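PDB 3NO3: glycerophosphodiester phosphodiesterase from Parabacteroides distasonis, which belongs to the glycerophosphoryl diester phosphodiesterase family, whose members are built on a TIM-barrel fold, and carries bound magnesium in this model. Local coordinates for residues L27-A30 / S31-G34; G60-I63 / Q64-T67. All coordinates share one frame; numbering follows the deposited sequence.

Contact 1: L27-A30 / S31-G34; sequences LERA and SEIG
Backbone N-H groups of S31, E32 and I33 reach back one turn to the carbonyls of L27, E28 and R29, and the shortest of these i to i+4 bonds runs from E32 N to E28 O at 2.8 Å. This is the C-terminal turn of helix 24-32, the helix of a beta-alpha-beta unit of the barrel between strands 6-9 and 37-44, and it closes in a Schellman motif. G34 leaves the helix with positive phi (70°), a conformation glycine adopts without strain, and its N bonds to S31 O at 3.0 Å.

Along the helix R29 meets E32, the more exposed of the two, in an i to i+3 salt bridge, NH1 to OE1 at 2.9 Å. Bends at chi2 and chi3 carry the guanidinium forward toward the helix end, while E32 stretches out with CG opposite its backbone N (chi1 -168°). The two flat groups stand almost perpendicular, 86° apart, and NH1 comes from above the carboxylate plane, so a single, bent bond forms rather than a paired one; NH2 turns to T16. I33 lays CG2 3.9 Å from R29 NH1, and its chain also packs on P226 of helix 226-236. The buried face suits small and apolar residues: A30 rests on S38 of strand 37-44, and L27 reaches Y88 and A92 of helix 85-94. E28 OE2 forms a salt bridge with R91 of that helix, and S31 OG a hydrogen bond with N97 in the loop after it. At the helix end, I33 CG1 lies 3.4 Å from A30 O.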
loop_
_atom_site.group_PDB
_atom_site.type_symbol
_atom_site.label_atom_id
_atom_site.label_comp_id
_atom_site.label_asym_id
_atom_site.label_seq_id
_atom_site.Cartn_x
_atom_site.Cartn_y
_atom_site.Cartn_z
ATOM N N LEU A 27 -2.351 11.942 1.495
ATOM C CA LEU A 27 -2.711 11.258 2.720
ATOM C C LEU A 27 -3.895 11.994 3.393
ATOM O O LEU A 27 -4.863 11.349 3.798
ATOM C CB LEU A 27 -1.514 11.208 3.665
ATOM C CG LEU A 27 -1.745 10.681 5.080
ATOM C CD1 LEU A 27 -2.210 9.257 5.062
ATOM C CD2 LEU A 27 -0.477 10.877 5.866
ATOM N N GLU A 28 -3.793 13.318 3.497
ATOM C CA GLU A 28 -4.864 14.137 4.098
ATOM C C GLU A 28 -6.164 14.029 3.322
ATOM O O GLU A 28 -7.244 13.863 3.911
ATOM C CB GLU A 28 -4.452 15.608 4.176
ATOM C CG GLU A 28 -3.304 15.937 5.160
ATOM C CD GLU A 28 -2.811 17.396 5.070
ATOM O OE1 GLU A 28 -3.048 18.078 4.040
ATOM O OE2 GLU A 28 -2.181 17.879 6.054
ATOM N N ARG A 29 -6.069 14.109 2.002
ATOM C CA ARG A 29 -7.251 14.016 1.172
ATOM C C ARG A 29 -7.898 12.613 1.198
ATOM O O ARG A 29 -9.142 12.507 1.193
ATOM C CB ARG A 29 -6.946 14.482 -0.254
ATOM C CG ARG A 29 -6.562 15.952 -0.357
ATOM C CD ARG A 29 -7.741 16.949 -0.215
ATOM N NE ARG A 29 -8.653 16.841 -1.334
ATOM C CZ ARG A 29 -9.911 16.389 -1.330
ATOM N NH1 ARG A 29 -10.554 16.026 -0.224
ATOM N NH2 ARG A 29 -10.551 16.324 -2.481
ATOM N N ALA A 30 -7.099 11.551 1.254
ATOM C CA ALA A 30 -7.641 10.175 1.474
ATOM C C ALA A 30 -8.475 10.068 2.753
ATOM O O ALA A 30 -9.579 9.495 2.748
ATOM C CB ALA A 30 -6.531 9.129 1.485
ATOM N N SER A 31 -7.955 10.638 3.829
ATOM C CA SER A 31 -8.696 10.778 5.099
ATOM C C SER A 31 -9.941 11.630 4.947
ATOM O O SER A 31 -11.003 11.222 5.430
ATOM C CB SER A 31 -7.790 11.354 6.196
ATOM O OG SER A 31 -8.532 11.627 7.385
ATOM N N GLU A 32 -9.825 12.780 4.279
ATOM C CA GLU A 32 -10.953 13.713 4.092
ATOM C C GLU A 32 -12.149 13.067 3.367
ATOM O O GLU A 32 -13.315 13.294 3.747
ATOM C CB GLU A 32 -10.486 15.020 3.422
ATOM C CG GLU A 32 -11.539 16.180 3.459
ATOM C CD GLU A 32 -11.011 17.556 2.953
ATOM O OE1 GLU A 32 -10.061 17.530 2.155
ATOM O OE2 GLU A 32 -11.583 18.656 3.326
ATOM N N ILE A 33 -11.878 12.244 2.355
ATOM C CA ILE A 33 -12.959 11.489 1.675
ATOM C C ILE A 33 -13.470 10.236 2.414
ATOM O O ILE A 33 -14.371 9.577 1.928
ATOM C CB ILE A 33 -12.634 11.182 0.183
ATOM C CG1 ILE A 33 -11.537 10.155 0.034
ATOM C CG2 ILE A 33 -12.300 12.521 -0.593
ATOM C CD1 ILE A 33 -11.365 9.661 -1.380
ATOM N N GLY A 34 -12.847 9.861 3.527
ATOM C CA GLY A 34 -13.219 8.664 4.256
ATOM C C GLY A 34 -12.884 7.354 3.574
ATOM O O GLY A 34 -13.608 6.383 3.715
#

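Contact 2: G60-I63 / Q64-T67; sequences GKHI and QSCT
H62 and S65 join side chains across a tight turn in which strand 61-62 runs into a short 3-10 segment. The histidine carries its ring forward because CG lies opposite the backbone N (chi1 175°), and S65 points OG between its own N and carbonyl carbon (chi1 61°). Thus OG arrives at the ring edge, near its plane, and makes a short, nearly straight hydrogen bond of 2.7 Å with ND1. Over one face of the same ring stands the backbone N of Q64, offset toward the rim.

The backbone adds two i to i+3 bonds of the 3-10 kind, S65 N to H62 O and C66 N to I63 O, both 3.2 Å long. C66 turns its side chain back toward the strand, bringing SG to 4.0 Å from K61 CB; this compact, weakly polar group also packs on L71. I63 buries its branched chain against Y53 and L71, whereas extended Q64 sends NE2 to S106 O and H43 ND1.

Either ND1 or OG could donate in the histidine-serine bond, so the bond probably restrains the ring's rotation without settling which atom carries the proton.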
loop_
_atom_site.group_PDB
_atom_site.type_symbol
_atom_site.label_atom_id
_atom_site.label_comp_id
_atom_site.label_asym_id
_atom_site.label_seq_id
_atom_site.Cartn_x
_atom_site.Cartn_y
_atom_site.Cartn_z
ATOM N N GLY A 60 16.906 12.152 -11.264
ATOM C CA GLY A 60 18.230 11.620 -11.571
ATOM C C GLY A 60 18.980 11.003 -10.403
ATOM O O GLY A 60 20.114 10.541 -10.613
ATOM N N LYS A 61 18.394 10.965 -9.205
ATOM C CA LYS A 61 19.034 10.388 -8.008
ATOM C C LYS A 61 18.426 9.035 -7.678
ATOM O O LYS A 61 17.217 8.946 -7.505
ATOM C CB LYS A 61 18.894 11.339 -6.835
ATOM C CG LYS A 61 19.545 12.724 -7.146
ATOM C CD LYS A 61 20.409 13.247 -6.041
ATOM C CE LYS A 61 20.899 14.714 -6.319
ATOM N NZ LYS A 61 21.179 15.503 -5.032
ATOM N N HIS A 62 19.259 7.994 -7.552
ATOM C CA HIS A 62 18.790 6.658 -7.213
ATOM C C HIS A 62 18.697 6.576 -5.724
ATOM O O HIS A 62 19.767 6.591 -5.032
ATOM C CB HIS A 62 19.749 5.596 -7.774
ATOM C CG HIS A 62 19.399 4.204 -7.373
ATOM N ND1 HIS A 62 20.158 3.503 -6.470
ATOM C CD2 HIS A 62 18.385 3.388 -7.745
ATOM C CE1 HIS A 62 19.616 2.305 -6.284
ATOM N NE2 HIS A 62 18.530 2.214 -7.034
ATOM N N ILE A 63 17.466 6.439 -5.218
ATOM C CA ILE A 63 17.164 6.735 -3.795
ATOM C C ILE A 63 17.939 5.812 -2.856
ATOM O O ILE A 63 18.547 6.264 -1.915
ATOM C CB ILE A 63 15.630 6.649 -3.499
ATOM C CG1 ILE A 63 14.892 7.818 -4.199
ATOM C CG2 ILE A 63 15.346 6.675 -1.981
ATOM C CD1 ILE A 63 13.377 7.649 -4.193
ATOM N N GLN A 64 17.960 4.521 -3.178
ATOM C CA GLN A 64 18.557 3.515 -2.313
ATOM C C GLN A 64 20.092 3.516 -2.199
ATOM O O GLN A 64 20.634 2.880 -1.282
ATOM C CB GLN A 64 18.007 2.125 -2.665
ATOM C CG GLN A 64 16.493 1.943 -2.374
ATOM C CD GLN A 64 15.973 0.622 -2.895
ATOM O OE1 GLN A 64 16.756 -0.329 -3.127
ATOM N NE2 GLN A 64 14.661 0.540 -3.078
ATOM N N SER A 65 20.768 4.205 -3.125
ATOM C CA SER A 65 22.212 4.372 -3.081
ATOM C C SER A 65 22.620 5.777 -2.720
ATOM O O SER A 65 23.821 6.018 -2.609
ATOM C CB SER A 65 22.888 3.864 -4.376
ATOM O OG SER A 65 22.465 4.559 -5.537
ATOM N N CYS A 66 21.644 6.692 -2.480
ATOM C CA CYS A 66 21.952 8.084 -2.179
ATOM C C CYS A 66 21.789 8.285 -0.663
ATOM O O CYS A 66 20.975 7.630 -0.046
ATOM C CB CYS A 66 21.029 9.040 -2.928
ATOM S SG CYS A 66 21.556 9.254 -4.616
ATOM N N THR A 67 22.496 9.222 -0.084
ATOM C CA THR A 67 22.210 9.618 1.301
ATOM C C THR A 67 20.967 10.505 1.375
ATOM O O THR A 67 20.583 11.156 0.396
ATOM C CB THR A 67 23.343 10.392 1.923
ATOM O OG1 THR A 67 23.520 11.598 1.170
ATOM C CG2 THR A 67 24.654 9.535 2.012
#

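In the fold
Contacts 1 and 2 follow one another along the chain and do not touch: their centres lie 30 Å apart and their nearest atoms about 17 Å. Contact 1 belongs to the barrel's helical layer, leading into strand 37-44, which supplies the magnesium ligands E39 and D41; E103 on strand 99-104 completes the protein's share of that site. Contact 2 sits farther out, in the excursion of the chain between strands 37-44 and 99-104, where strands 57-58 and 61-62 form a small antiparallel sheet. Neither supplies a metal ligand, yet the side chains of L27 and Q64 come within about 13 Å and 12 Å of a magnesium ion. H43, a partner of contact 2, shares strand 37-44 with E39 and D41.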